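TRNA (cytosine(72)-C(5))-methyltransferase (Pyrococcus horikoshii, PDB 5ZVE) catalyses the S-adenosyl-L-methionine-dependent methylation of the C5 position of cytosine 72 in several tRNAs, including those for threonine and cysteine. Local coordinates at residues Y1-F5 / M26-R30; L29-V33 / V101-A105; Y36-N41 / Y178-L184; I265-I270 / A308-R313; F350-P354 / F364-H369. One frame throughout, in Å; residues are numbered along the deposited sequence.

Interactions 1 and 2 share Leu29 and Arg30: the first packs the chain start on the end of helix 19-29, the second ties the following loop to the PUA domain, with centres about 13 Å apart. The chain then enters strand 35-40, which interaction 3 pairs with strand 179-181; the PUA domain lies between these paired strands in sequence, so it reads as an insertion. Interactions 4 and 5 come later, with centres about 29 Å apart, both reaching the methyltransferase sheet. Interaction 5 touches interaction 1 through Lys28 and Leu29 against Pro366, and interaction 3 through Ile351 against Leu184. Interactions 1, 2, 3 and 5 thus join the N-terminal, PUA and catalytic parts; interaction 4 stands apart.

Interaction 1 of 5, residues Y1-F5 / M26-R30; sequences YLEAF and MKKLR
The very start of the chain packs on the C-terminal turn of helix 19-29 in the N-terminal part of this RsmB/NOP-family enzyme, with Met-aromatic and CH-pi contacts at its centre. Residues 2-4 form a short 3-10 segment, with Ala4 N bonded to Tyr1 O (3.0 Å) and Phe5 N to Leu2 O (3.1 Å); Phe5 then turns extended (phi/psi -119/128). CA atoms come nearest at Tyr1-Lys27 (5.8 Å) and Leu2-Met26 (6.8 Å).

Tyr1, chi1 p, lays a ring face on the helix: Lys27 CB stands 3.5 Å from the Tyr1 ring centroid, 11° off the normal, while the t rotamer of Lys27 carries its amine away. Phe5, chi1 m, receives Met26 in the m, t, m conformation. Over the Phe5 ring face lie Met26 CG, 3.6 Å from the centroid, and Met26 SD at 4.0 Å; Leu29 CB meets the ring edge, 3.9 Å from Phe5 CZ. Met26 CE continues to Leu2 CD2 (3.6 Å).

Arg30, chi1 t, covers Ala4: Ala4 CB sits over one guanidinium face, 3.3 Å from Arg30 NE. Arg30 NE bonds to Leu285 O, its strongest polar partner, and the guanidinium makes a cation-pi contact with Trp286. The salt bridge to Glu3 is long: Glu3 OE1 accepts from Tyr1 N at 3.0 Å, while Glu3 OE2 lies 3.4 Å from Arg30 NH1.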
# COMPACT_ATOMS: atom_id res chain seq x y z
N TYR A 1 -9.91 18.12 -8.77
CA TYR A 1 -9.60 16.77 -8.32
C TYR A 1 -10.86 15.93 -8.07
O TYR A 1 -10.81 14.70 -8.17
CB TYR A 1 -8.74 16.81 -7.05
CG TYR A 1 -9.33 17.61 -5.91
CD1 TYR A 1 -10.22 17.03 -5.01
CD2 TYR A 1 -9.00 18.95 -5.72
CE1 TYR A 1 -10.76 17.75 -3.96
CE2 TYR A 1 -9.53 19.68 -4.68
CZ TYR A 1 -10.41 19.08 -3.81
OH TYR A 1 -10.95 19.81 -2.77
N LEU A 2 -11.97 16.59 -7.74
CA LEU A 2 -13.22 15.91 -7.42
C LEU A 2 -13.67 14.94 -8.51
O LEU A 2 -14.33 13.94 -8.24
CB LEU A 2 -14.33 16.93 -7.16
CG LEU A 2 -14.12 17.86 -5.96
CD1 LEU A 2 -15.22 18.90 -5.90
CD2 LEU A 2 -14.08 17.05 -4.68
N GLU A 3 -13.30 15.26 -9.74
CA GLU A 3 -13.68 14.47 -10.90
C GLU A 3 -13.15 13.03 -10.85
O GLU A 3 -13.71 12.13 -11.47
CB GLU A 3 -13.21 15.15 -12.18
CG GLU A 3 -11.72 14.95 -12.50
CD GLU A 3 -10.87 16.13 -12.10
OE1 GLU A 3 -11.26 16.84 -11.15
OE2 GLU A 3 -9.81 16.34 -12.74
N ALA A 4 -12.06 12.83 -10.12
CA ALA A 4 -11.45 11.51 -10.00
C ALA A 4 -12.33 10.53 -9.23
O ALA A 4 -12.10 9.32 -9.26
CB ALA A 4 -10.11 11.62 -9.33
N PHE A 5 -13.34 11.07 -8.54
CA PHE A 5 -14.20 10.26 -7.68
C PHE A 5 -15.64 10.33 -8.16
O PHE A 5 -16.17 11.41 -8.37
CB PHE A 5 -14.11 10.74 -6.23
CG PHE A 5 -12.70 10.82 -5.70
CD1 PHE A 5 -11.93 11.96 -5.90
CD2 PHE A 5 -12.15 9.76 -5.01
CE1 PHE A 5 -10.64 12.02 -5.43
CE2 PHE A 5 -10.86 9.82 -4.53
CZ PHE A 5 -10.10 10.96 -4.74
N MET A 26 -9.97 13.78 -0.48
CA MET A 26 -9.98 13.48 -1.90
C MET A 26 -8.88 14.22 -2.65
O MET A 26 -8.24 13.67 -3.54
CB MET A 26 -11.35 13.81 -2.50
CG MET A 26 -12.39 12.74 -2.24
SD MET A 26 -13.97 13.09 -3.03
CE MET A 26 -14.53 14.52 -2.10
N LYS A 27 -8.64 15.47 -2.26
CA LYS A 27 -7.57 16.26 -2.87
C LYS A 27 -6.21 15.59 -2.68
O LYS A 27 -5.43 15.48 -3.62
CB LYS A 27 -7.53 17.67 -2.29
CG LYS A 27 -6.45 18.55 -2.91
CD LYS A 27 -6.36 19.91 -2.24
CE LYS A 27 -5.02 20.58 -2.53
NZ LYS A 27 -4.84 21.83 -1.74
N LYS A 28 -5.94 15.16 -1.46
CA LYS A 28 -4.65 14.54 -1.15
C LYS A 28 -4.55 13.13 -1.72
O LYS A 28 -3.46 12.70 -2.10
CB LYS A 28 -4.42 14.53 0.36
CG LYS A 28 -4.11 15.90 0.93
CD LYS A 28 -3.23 16.70 -0.04
CE LYS A 28 -2.84 18.05 0.54
NZ LYS A 28 -2.01 18.83 -0.42
N LEU A 29 -5.67 12.42 -1.78
CA LEU A 29 -5.71 11.07 -2.34
C LEU A 29 -5.25 11.04 -3.79
O LEU A 29 -4.73 10.03 -4.27
CB LEU A 29 -7.12 10.47 -2.24
CG LEU A 29 -7.54 9.80 -0.93
CD1 LEU A 29 -8.96 9.25 -1.05
CD2 LEU A 29 -6.57 8.70 -0.56
N ARG A 30 -5.42 12.16 -4.49
CA ARG A 30 -5.03 12.22 -5.90
C ARG A 30 -3.52 12.29 -6.06
O ARG A 30 -2.99 12.04 -7.14
CB ARG A 30 -5.67 13.43 -6.58
CG ARG A 30 -5.67 13.36 -8.11
CD ARG A 30 -7.05 13.07 -8.62
NE ARG A 30 -7.09 12.67 -10.02
CZ ARG A 30 -7.24 13.49 -11.05
NH1 ARG A 30 -7.37 14.80 -10.86
NH2 ARG A 30 -7.28 13.00 -12.28

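Interaction 2 of 5, residues L29-V33 / V101-A105; sequences LREPV and VYQGA
Neither segment is regular across this contact. Residues 29-33 leave helix 19-29 and become extended from Glu31 (phi/psi -107/155) through Val33, while Val101 to Gly104 form a type I turn closed by Gly104 N to Val101 O at 2.9 Å. Gly104, at phi 117°, ends helix 95-101 in a Schellman motif, with backbone angles that call for glycine. The nearest CA atoms are those of Pro32 and Gln103, 6.9 Å apart.

One hydrogen bond crosses: Tyr102, chi1 t, extends so that its OH donates to Arg30 O at 2.9 Å, the carbonyl lying near the ring plane. Gln103 NE2 bonds back to Glu99 O.

Apolar contact centres on Pro32, whose CD is 3.8 Å from Tyr102 CE2 and whose CG is 3.9 Å from Gln103 CG. Tyr102 also meets Phe163 edge-to-face, and Pro32 touches Phe163.

With only 181 Å² buried, this is a small interdomain contact, a tyrosine-to-carbonyl bond beside a proline joining the PUA domain to the ferredoxin-like N-terminal domain.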
# COMPACT_ATOMS: atom_id res chain seq x y z
N LEU A 29 -5.67 12.42 -1.78
CA LEU A 29 -5.71 11.07 -2.34
C LEU A 29 -5.25 11.04 -3.79
O LEU A 29 -4.73 10.03 -4.27
CB LEU A 29 -7.12 10.47 -2.24
CG LEU A 29 -7.54 9.80 -0.93
CD1 LEU A 29 -8.96 9.25 -1.05
CD2 LEU A 29 -6.57 8.70 -0.56
N ARG A 30 -5.42 12.16 -4.49
CA ARG A 30 -5.03 12.22 -5.90
C ARG A 30 -3.52 12.29 -6.06
O ARG A 30 -2.99 12.04 -7.14
CB ARG A 30 -5.67 13.43 -6.58
CG ARG A 30 -5.67 13.36 -8.11
CD ARG A 30 -7.05 13.07 -8.62
NE ARG A 30 -7.09 12.67 -10.02
CZ ARG A 30 -7.24 13.49 -11.05
NH1 ARG A 30 -7.37 14.80 -10.86
NH2 ARG A 30 -7.28 13.00 -12.28
N GLU A 31 -2.82 12.60 -4.97
CA GLU A 31 -1.37 12.79 -5.01
C GLU A 31 -0.63 11.61 -4.36
O GLU A 31 -1.19 10.91 -3.51
CB GLU A 31 -0.98 14.09 -4.29
CG GLU A 31 -1.80 15.31 -4.69
CD GLU A 31 -1.42 16.54 -3.87
OE1 GLU A 31 -0.60 16.40 -2.94
OE2 GLU A 31 -1.96 17.63 -4.14
N PRO A 32 0.64 11.40 -4.75
CA PRO A 32 1.45 10.39 -4.07
C PRO A 32 1.70 10.78 -2.62
O PRO A 32 1.56 11.95 -2.28
CB PRO A 32 2.76 10.38 -4.88
CG PRO A 32 2.44 11.08 -6.17
CD PRO A 32 1.37 12.06 -5.84
N VAL A 33 2.06 9.81 -1.79
CA VAL A 33 2.32 10.11 -0.38
C VAL A 33 3.46 11.12 -0.30
O VAL A 33 4.38 11.10 -1.12
CB VAL A 33 2.65 8.84 0.43
CG1 VAL A 33 1.48 7.86 0.38
CG2 VAL A 33 3.93 8.19 -0.06
N VAL A 101 4.74 7.19 -14.15
CA VAL A 101 5.28 8.45 -14.66
C VAL A 101 4.90 9.62 -13.75
O VAL A 101 5.72 10.50 -13.47
CB VAL A 101 4.78 8.73 -16.10
CG1 VAL A 101 5.08 10.16 -16.53
CG2 VAL A 101 5.39 7.73 -17.08
N TYR A 102 3.66 9.60 -13.29
CA TYR A 102 3.11 10.55 -12.33
C TYR A 102 3.97 10.67 -11.07
O TYR A 102 3.93 11.67 -10.36
CB TYR A 102 1.69 10.11 -11.96
CG TYR A 102 0.83 11.08 -11.17
CD1 TYR A 102 0.35 12.25 -11.75
CD2 TYR A 102 0.42 10.78 -9.88
CE1 TYR A 102 -0.45 13.12 -11.05
CE2 TYR A 102 -0.39 11.65 -9.17
CZ TYR A 102 -0.83 12.81 -9.76
OH TYR A 102 -1.64 13.68 -9.06
N GLN A 103 4.75 9.62 -10.79
CA GLN A 103 5.57 9.59 -9.59
C GLN A 103 7.07 9.59 -9.91
O GLN A 103 7.90 9.46 -9.02
CB GLN A 103 5.21 8.37 -8.74
CG GLN A 103 3.71 8.24 -8.54
CD GLN A 103 3.33 6.97 -7.81
OE1 GLN A 103 3.77 6.73 -6.69
NE2 GLN A 103 2.50 6.15 -8.45
N GLY A 104 7.41 9.72 -11.19
CA GLY A 104 8.79 9.92 -11.58
C GLY A 104 9.42 8.84 -12.44
O GLY A 104 10.59 8.95 -12.82
N ALA A 105 8.67 7.79 -12.76
CA ALA A 105 9.18 6.75 -13.65
C ALA A 105 9.37 7.28 -15.06
O ALA A 105 8.69 8.23 -15.47
CB ALA A 105 8.23 5.55 -13.68

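Interaction 3 of 5, residues Y36-N41 / Y178-L184; sequences YYIRVN and YFYPQGL
An antiparallel strand pair joins strand 35-40 to strand 179-181, an outermost strand of a four-stranded sheet. The short axes approach to 4.3 Å at 148°. Arg39 and Tyr180 form the hydrogen-bonded pair: Arg39 N to Tyr180 O is 2.7 Å and Tyr180 N to Arg39 O 2.9 Å. It is flanked by non-hydrogen-bonded pairs Ile38-Pro181 (CA-CA 4.0 Å) and Val40-Phe179 (4.6 Å). Asn41 N to Tyr178 O (2.9 Å) extends the ladder at one end, and a weak bond from Gln182 N to Tyr37 O (3.3 Å) at the other.

Strand 179-181 thus returns, beyond the inserted PUA domain, to complete the sheet of the ferredoxin-like N-terminal region. On one face Ile38 CD1 meets Phe179 CD1 at 4.0 Å. On the other, Arg39 (chi1 and chi2 t, chi3 p) lays its guanidinium over Tyr180 CB and donates from NH1 to Gln182 OE1 at 2.8 Å; its NH2 bonds to Thr213 and its NE to Gln217 of helix 210-218. The Tyr180 side chain lies about 3 Å (nearest atoms) from Gly210 of the S-adenosyl-L-methionine site. Gly183 N-caps helix 184-193; Leu184 CB makes a CH-pi contact 3.9 Å from the Tyr37 ring centroid, over its face.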
# COMPACT_ATOMS: atom_id res chain seq x y z
N TYR A 36 7.58 8.96 1.65
CA TYR A 36 7.65 7.64 1.06
C TYR A 36 8.50 6.72 1.93
O TYR A 36 9.73 6.87 2.00
CB TYR A 36 8.22 7.71 -0.36
CG TYR A 36 8.20 6.40 -1.10
CD1 TYR A 36 6.99 5.78 -1.41
CD2 TYR A 36 9.37 5.79 -1.51
CE1 TYR A 36 6.96 4.58 -2.09
CE2 TYR A 36 9.35 4.59 -2.20
CZ TYR A 36 8.15 3.99 -2.48
OH TYR A 36 8.13 2.80 -3.17
N TYR A 37 7.85 5.78 2.60
CA TYR A 37 8.49 4.96 3.63
C TYR A 37 9.02 3.63 3.09
O TYR A 37 8.49 3.06 2.14
CB TYR A 37 7.51 4.68 4.77
CG TYR A 37 7.49 5.73 5.86
CD1 TYR A 37 6.67 6.85 5.77
CD2 TYR A 37 8.29 5.60 6.99
CE1 TYR A 37 6.65 7.81 6.77
CE2 TYR A 37 8.28 6.56 8.00
CZ TYR A 37 7.46 7.66 7.88
OH TYR A 37 7.44 8.60 8.88
N ILE A 38 10.09 3.15 3.71
CA ILE A 38 10.60 1.81 3.46
C ILE A 38 10.87 1.14 4.80
O ILE A 38 11.09 1.82 5.80
CB ILE A 38 11.90 1.83 2.63
CG1 ILE A 38 13.02 2.51 3.42
CG2 ILE A 38 11.67 2.51 1.30
CD1 ILE A 38 14.36 2.53 2.71
N ARG A 39 10.85 -0.18 4.82
CA ARG A 39 11.20 -0.89 6.04
C ARG A 39 12.64 -1.38 5.98
O ARG A 39 13.03 -2.04 5.04
CB ARG A 39 10.26 -2.07 6.29
CG ARG A 39 10.53 -2.76 7.63
CD ARG A 39 9.62 -3.96 7.87
NE ARG A 39 10.04 -5.15 7.12
CZ ARG A 39 9.34 -5.72 6.15
NH1 ARG A 39 8.16 -5.23 5.79
NH2 ARG A 39 9.81 -6.80 5.54
N VAL A 40 13.42 -1.04 7.00
CA VAL A 40 14.75 -1.59 7.13
C VAL A 40 14.66 -3.06 7.50
O VAL A 40 14.05 -3.41 8.52
CB VAL A 40 15.59 -0.85 8.19
CG1 VAL A 40 16.99 -1.42 8.25
CG2 VAL A 40 15.61 0.64 7.90
N ASN A 41 15.25 -3.93 6.69
CA ASN A 41 15.26 -5.35 6.99
C ASN A 41 16.35 -5.66 8.00
O ASN A 41 17.47 -5.99 7.63
CB ASN A 41 15.44 -6.18 5.72
CG ASN A 41 15.46 -7.67 6.01
OD1 ASN A 41 15.06 -8.11 7.09
ND2 ASN A 41 15.92 -8.46 5.04
N TYR A 178 18.12 -5.49 1.71
CA TYR A 178 18.36 -4.60 2.84
C TYR A 178 17.09 -3.88 3.31
O TYR A 178 17.03 -3.41 4.44
CB TYR A 178 19.42 -3.56 2.47
CG TYR A 178 20.83 -4.09 2.41
CD1 TYR A 178 21.15 -5.32 2.97
CD2 TYR A 178 21.85 -3.36 1.81
CE1 TYR A 178 22.45 -5.81 2.92
CE2 TYR A 178 23.14 -3.84 1.76
CZ TYR A 178 23.44 -5.07 2.32
OH TYR A 178 24.73 -5.55 2.27
N PHE A 179 16.09 -3.80 2.44
CA PHE A 179 14.86 -3.10 2.80
C PHE A 179 13.66 -3.54 1.98
O PHE A 179 13.79 -4.24 0.97
CB PHE A 179 15.04 -1.58 2.66
CG PHE A 179 15.22 -1.11 1.24
CD1 PHE A 179 14.11 -0.78 0.46
CD2 PHE A 179 16.48 -0.98 0.69
CE1 PHE A 179 14.27 -0.35 -0.85
CE2 PHE A 179 16.64 -0.55 -0.61
CZ PHE A 179 15.54 -0.23 -1.38
N TYR A 180 12.48 -3.13 2.43
CA TYR A 180 11.23 -3.45 1.75
C TYR A 180 10.31 -2.24 1.78
O TYR A 180 9.89 -1.80 2.85
CB TYR A 180 10.57 -4.66 2.41
CG TYR A 180 9.33 -5.14 1.70
CD1 TYR A 180 9.42 -6.06 0.66
CD2 TYR A 180 8.07 -4.69 2.06
CE1 TYR A 180 8.29 -6.50 -0.00
CE2 TYR A 180 6.94 -5.12 1.41
CZ TYR A 180 7.06 -6.03 0.38
OH TYR A 180 5.93 -6.47 -0.27
N PRO A 181 10.01 -1.68 0.60
CA PRO A 181 9.13 -0.51 0.52
C PRO A 181 7.74 -0.85 1.08
O PRO A 181 7.14 -1.84 0.68
CB PRO A 181 9.07 -0.19 -0.98
CG PRO A 181 9.62 -1.39 -1.67
CD PRO A 181 10.55 -2.07 -0.71
N GLN A 182 7.27 -0.03 2.02
CA GLN A 182 6.08 -0.34 2.80
C GLN A 182 5.63 0.92 3.53
O GLN A 182 6.45 1.66 4.06
CB GLN A 182 6.37 -1.46 3.80
CG GLN A 182 5.15 -1.98 4.54
CD GLN A 182 5.48 -3.09 5.52
OE1 GLN A 182 6.51 -3.06 6.20
NE2 GLN A 182 4.61 -4.09 5.60
N GLY A 183 4.32 1.18 3.54
CA GLY A 183 3.81 2.39 4.15
C GLY A 183 3.92 2.39 5.67
O GLY A 183 4.01 1.33 6.29
N LEU A 184 3.94 3.59 6.25
CA LEU A 184 4.00 3.74 7.71
C LEU A 184 2.84 3.00 8.40
O LEU A 184 3.08 2.21 9.31
CB LEU A 184 4.03 5.23 8.09
CG LEU A 184 3.87 5.67 9.55
CD1 LEU A 184 4.85 4.96 10.44
CD2 LEU A 184 4.06 7.17 9.70

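Interaction 4 of 5, residues I265-I270 / A308-R313; sequences IKADKI and AIKSLR
Residues 265-267 run extended beside the end of helix 291-310 and the two-residue strand 312-313; at Asp268 (phi/psi -83/-35) the chain turns a corner and continues in strand 267-273. Ala267 and Leu312 form a parallel bridge, CA-CA 4.9 Å, made by Ala267 N donating to Ser311 O at 2.8 Å and Arg313 N to Ala267 O at 2.9 Å. The helix gives way to this strand through Leu312 N to Ile309 O (3.2 Å). Ser311 O also receives a CA-H...O contact from Lys266 CA at 3.3 Å.

Ile270, chi1 m and chi2 t, points toward the helix end: its CD1 lies 4.1 Å from Ala308 CB and 3.9 Å from Leu312 CG. Leu312, with chi1 near -98°, brings CD2 to 3.2 Å from Ala267 O. At the exposed edge Arg313 CG packs 3.4 Å from Lys266 CB, and Arg313 NH1 makes a salt bridge to Asp268 OD1 at 3.2 Å; Asp268 OD2 is held by Val200 N.

Within the class I methyltransferase fold, this lies where the beta-alpha-beta crossover from strand 267-273 through helix 291-310 turns back toward strand 316-322. Strands 267-273 and 316-322 are parallel neighbours, Ile270 and Leu312 both touch Leu318, and Ile270 packs on Ile202 of strand 201-203.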
# COMPACT_ATOMS: atom_id res chain seq x y z
N ILE A 265 -5.51 -25.78 13.67
CA ILE A 265 -4.74 -24.80 14.43
C ILE A 265 -5.61 -23.83 15.23
O ILE A 265 -6.58 -23.28 14.72
CB ILE A 265 -3.84 -24.02 13.48
CG1 ILE A 265 -2.94 -25.00 12.73
CG2 ILE A 265 -3.02 -22.99 14.25
CD1 ILE A 265 -2.18 -24.38 11.60
N LYS A 266 -5.23 -23.62 16.49
CA LYS A 266 -5.77 -22.52 17.28
C LYS A 266 -4.65 -21.52 17.52
O LYS A 266 -3.75 -21.76 18.33
CB LYS A 266 -6.35 -23.02 18.60
CG LYS A 266 -7.53 -23.97 18.48
CD LYS A 266 -7.94 -24.48 19.85
CE LYS A 266 -8.86 -25.69 19.76
NZ LYS A 266 -9.30 -26.15 21.10
N ALA A 267 -4.69 -20.39 16.82
CA ALA A 267 -3.59 -19.44 16.87
C ALA A 267 -3.66 -18.51 18.07
O ALA A 267 -4.73 -18.20 18.57
CB ALA A 267 -3.55 -18.62 15.59
N ASP A 268 -2.49 -18.07 18.51
CA ASP A 268 -2.38 -17.04 19.53
C ASP A 268 -2.51 -15.65 18.90
O ASP A 268 -3.05 -14.72 19.50
CB ASP A 268 -1.05 -17.17 20.28
CG ASP A 268 -0.90 -18.53 20.94
OD1 ASP A 268 -1.55 -18.74 21.99
OD2 ASP A 268 -0.17 -19.39 20.41
N LYS A 269 -1.99 -15.52 17.68
CA LYS A 269 -1.99 -14.25 16.99
C LYS A 269 -2.42 -14.43 15.55
O LYS A 269 -1.89 -15.27 14.82
CB LYS A 269 -0.59 -13.60 17.04
CG LYS A 269 -0.06 -13.38 18.45
CD LYS A 269 -0.74 -12.20 19.11
CE LYS A 269 -0.32 -12.06 20.56
NZ LYS A 269 1.15 -12.02 20.73
N ILE A 270 -3.39 -13.63 15.15
CA ILE A 270 -3.81 -13.63 13.76
C ILE A 270 -3.77 -12.22 13.18
O ILE A 270 -4.33 -11.28 13.76
CB ILE A 270 -5.22 -14.20 13.58
CG1 ILE A 270 -5.22 -15.71 13.85
CG2 ILE A 270 -5.73 -13.92 12.19
CD1 ILE A 270 -6.57 -16.37 13.62
N ALA A 308 -11.34 -16.22 11.36
CA ALA A 308 -10.23 -15.87 12.24
C ALA A 308 -10.61 -16.04 13.71
O ALA A 308 -9.86 -16.61 14.49
CB ALA A 308 -9.78 -14.44 11.99
N ILE A 309 -11.79 -15.53 14.06
CA ILE A 309 -12.30 -15.62 15.42
C ILE A 309 -12.40 -17.08 15.88
O ILE A 309 -12.00 -17.41 17.00
CB ILE A 309 -13.69 -14.95 15.53
CG1 ILE A 309 -13.57 -13.44 15.31
CG2 ILE A 309 -14.32 -15.24 16.88
CD1 ILE A 309 -14.91 -12.73 15.28
N LYS A 310 -12.92 -17.94 15.01
CA LYS A 310 -13.07 -19.35 15.35
C LYS A 310 -11.73 -20.07 15.43
O LYS A 310 -11.62 -21.12 16.06
CB LYS A 310 -13.97 -20.05 14.33
CG LYS A 310 -15.43 -19.66 14.40
CD LYS A 310 -16.31 -20.60 13.57
CE LYS A 310 -15.88 -20.61 12.11
NZ LYS A 310 -16.75 -21.51 11.27
N SER A 311 -10.71 -19.51 14.80
CA SER A 311 -9.38 -20.12 14.80
C SER A 311 -8.47 -19.51 15.85
O SER A 311 -7.30 -19.89 15.96
CB SER A 311 -8.73 -20.00 13.43
OG SER A 311 -9.51 -20.61 12.42
N LEU A 312 -8.99 -18.57 16.63
CA LEU A 312 -8.21 -17.95 17.69
C LEU A 312 -8.42 -18.67 19.00
O LEU A 312 -9.55 -19.00 19.36
CB LEU A 312 -8.58 -16.47 17.85
CG LEU A 312 -7.71 -15.40 17.19
CD1 LEU A 312 -8.24 -14.02 17.55
CD2 LEU A 312 -6.25 -15.53 17.61
N ARG A 313 -7.34 -18.92 19.73
CA ARG A 313 -7.47 -19.37 21.10
C ARG A 313 -8.14 -18.27 21.90
O ARG A 313 -8.02 -17.09 21.55
CB ARG A 313 -6.12 -19.71 21.72
CG ARG A 313 -5.31 -20.75 20.97
CD ARG A 313 -3.96 -20.96 21.63
NE ARG A 313 -4.11 -21.47 23.00
CZ ARG A 313 -3.09 -21.81 23.78
NH1 ARG A 313 -1.84 -21.68 23.34
NH2 ARG A 313 -3.31 -22.27 25.01

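Interaction 5 of 5, residues F350-P354 / F364-H369; sequences FIGSP and FYPHKH
Phe364 offers one ring face to the backbone of Gly352: Gly352 CA stands 4.2 Å from the ring centroid, 24° off the normal. The CA-to-CB bond of Phe364 points away from residues 350-354, but chi1 m and chi2 near 90° bring the ring back against Gly352. Ile351 CG1 reaches the edge, 4.0 Å from Phe364 CE2. Gly352 CA also lies over the His369 ring, 3.9 Å from its centroid, so it touches two aromatic faces set at about a right angle as seen from it; an ideal CB on Gly352 would come a tight 3.4 Å from Phe364 CE2.

Gly352 and Phe364 are the nearest CA pair, at 5.1 Å. Gly352 has phi/psi -91/-143, and Ser353 and Pro354 then extend as a weakly bonded strand. In the second segment, Tyr365 is the N-cap of helix 366-369: its O accepts from His369 N at 2.9 Å, and its N donates to His369 ND1 at 2.9 Å, fixing the imidazole, chi1 m.

Ser353, chi1 m, points toward this turn, its CB 3.8 Å from Tyr365 CE2 and its OG 3.2 Å from His369 CE1. Water 1 lies 2.6 Å from His369 NE2 and weakly donates to Gly352 O (3.2 Å). Water 2 links Pro354 O (2.9 Å) and Tyr365 OH (2.7 Å).

The contact belongs to the antiparallel hairpin of strands 353-355 and 361-364, leading into a short helix, in the Rossmann-like methyltransferase domain.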
# COMPACT_ATOMS: atom_id res chain seq x y z
N PHE A 350 0.19 4.49 18.74
CA PHE A 350 -0.96 5.24 18.25
C PHE A 350 -0.52 6.63 17.83
O PHE A 350 -0.37 7.52 18.66
CB PHE A 350 -2.06 5.34 19.31
CG PHE A 350 -3.43 5.54 18.73
CD1 PHE A 350 -3.77 6.74 18.12
CD2 PHE A 350 -4.39 4.54 18.81
CE1 PHE A 350 -5.03 6.93 17.58
CE2 PHE A 350 -5.65 4.72 18.29
CZ PHE A 350 -5.98 5.92 17.67
N ILE A 351 -0.33 6.81 16.53
CA ILE A 351 0.07 8.11 16.00
C ILE A 351 -0.91 8.59 14.94
O ILE A 351 -0.74 9.66 14.37
CB ILE A 351 1.50 8.05 15.41
CG1 ILE A 351 1.59 6.99 14.32
CG2 ILE A 351 2.52 7.79 16.52
CD1 ILE A 351 3.01 6.68 13.88
N GLY A 352 -1.95 7.80 14.69
CA GLY A 352 -2.95 8.18 13.71
C GLY A 352 -4.08 8.96 14.35
O GLY A 352 -3.86 9.75 15.26
N SER A 353 -5.30 8.71 13.88
CA SER A 353 -6.50 9.34 14.42
C SER A 353 -7.41 8.30 15.05
O SER A 353 -7.29 7.10 14.76
CB SER A 353 -7.26 10.09 13.32
OG SER A 353 -6.55 11.23 12.88
N PRO A 354 -8.32 8.74 15.94
CA PRO A 354 -9.36 7.83 16.42
C PRO A 354 -10.28 7.38 15.28
O PRO A 354 -10.34 8.05 14.25
CB PRO A 354 -10.14 8.68 17.44
CG PRO A 354 -9.68 10.09 17.23
CD PRO A 354 -8.30 10.02 16.67
N PHE A 364 -5.72 6.27 9.71
CA PHE A 364 -4.77 7.16 9.07
C PHE A 364 -5.45 7.88 7.91
O PHE A 364 -6.23 7.29 7.17
CB PHE A 364 -3.54 6.39 8.58
CG PHE A 364 -2.66 5.87 9.69
CD1 PHE A 364 -2.89 4.63 10.25
CD2 PHE A 364 -1.61 6.64 10.16
CE1 PHE A 364 -2.08 4.15 11.27
CE2 PHE A 364 -0.79 6.17 11.18
CZ PHE A 364 -1.03 4.92 11.74
N TYR A 365 -5.18 9.18 7.80
CA TYR A 365 -5.74 10.01 6.74
C TYR A 365 -4.61 10.66 5.96
O TYR A 365 -3.59 11.04 6.55
CB TYR A 365 -6.65 11.08 7.32
CG TYR A 365 -7.90 10.54 7.99
CD1 TYR A 365 -9.01 10.19 7.23
CD2 TYR A 365 -7.96 10.38 9.37
CE1 TYR A 365 -10.16 9.70 7.84
CE2 TYR A 365 -9.11 9.90 9.98
CZ TYR A 365 -10.20 9.56 9.21
OH TYR A 365 -11.34 9.07 9.80
N PRO A 366 -4.78 10.79 4.63
CA PRO A 366 -3.72 11.38 3.80
C PRO A 366 -3.41 12.84 4.14
O PRO A 366 -2.24 13.24 4.09
CB PRO A 366 -4.28 11.26 2.38
CG PRO A 366 -5.76 11.15 2.55
CD PRO A 366 -5.96 10.41 3.84
N HIS A 367 -4.42 13.62 4.47
CA HIS A 367 -4.22 15.04 4.74
C HIS A 367 -3.70 15.30 6.15
O HIS A 367 -3.08 16.32 6.41
CB HIS A 367 -5.52 15.83 4.51
CG HIS A 367 -6.62 15.48 5.45
ND1 HIS A 367 -7.09 14.19 5.62
CD2 HIS A 367 -7.37 16.25 6.28
CE1 HIS A 367 -8.07 14.19 6.51
NE2 HIS A 367 -8.25 15.43 6.92
N LYS A 368 -3.94 14.36 7.06
CA LYS A 368 -3.46 14.52 8.43
C LYS A 368 -2.10 13.87 8.68
O LYS A 368 -1.27 14.41 9.41
CB LYS A 368 -4.48 13.95 9.43
CG LYS A 368 -5.80 14.69 9.46
CD LYS A 368 -6.72 14.13 10.54
CE LYS A 368 -7.98 14.98 10.71
NZ LYS A 368 -8.94 14.37 11.67
N HIS A 369 -1.85 12.70 8.09
CA HIS A 369 -0.66 11.93 8.45
C HIS A 369 0.30 11.69 7.29
O HIS A 369 1.33 11.05 7.47
CB HIS A 369 -1.08 10.59 9.05
CG HIS A 369 -2.17 10.70 10.06
ND1 HIS A 369 -3.42 10.16 9.88
CD2 HIS A 369 -2.20 11.30 11.28
CE1 HIS A 369 -4.17 10.42 10.93
NE2 HIS A 369 -3.45 11.12 11.80
O HOH W 1 -3.97 12.67 13.84
O HOH W 2 -11.50 9.95 12.33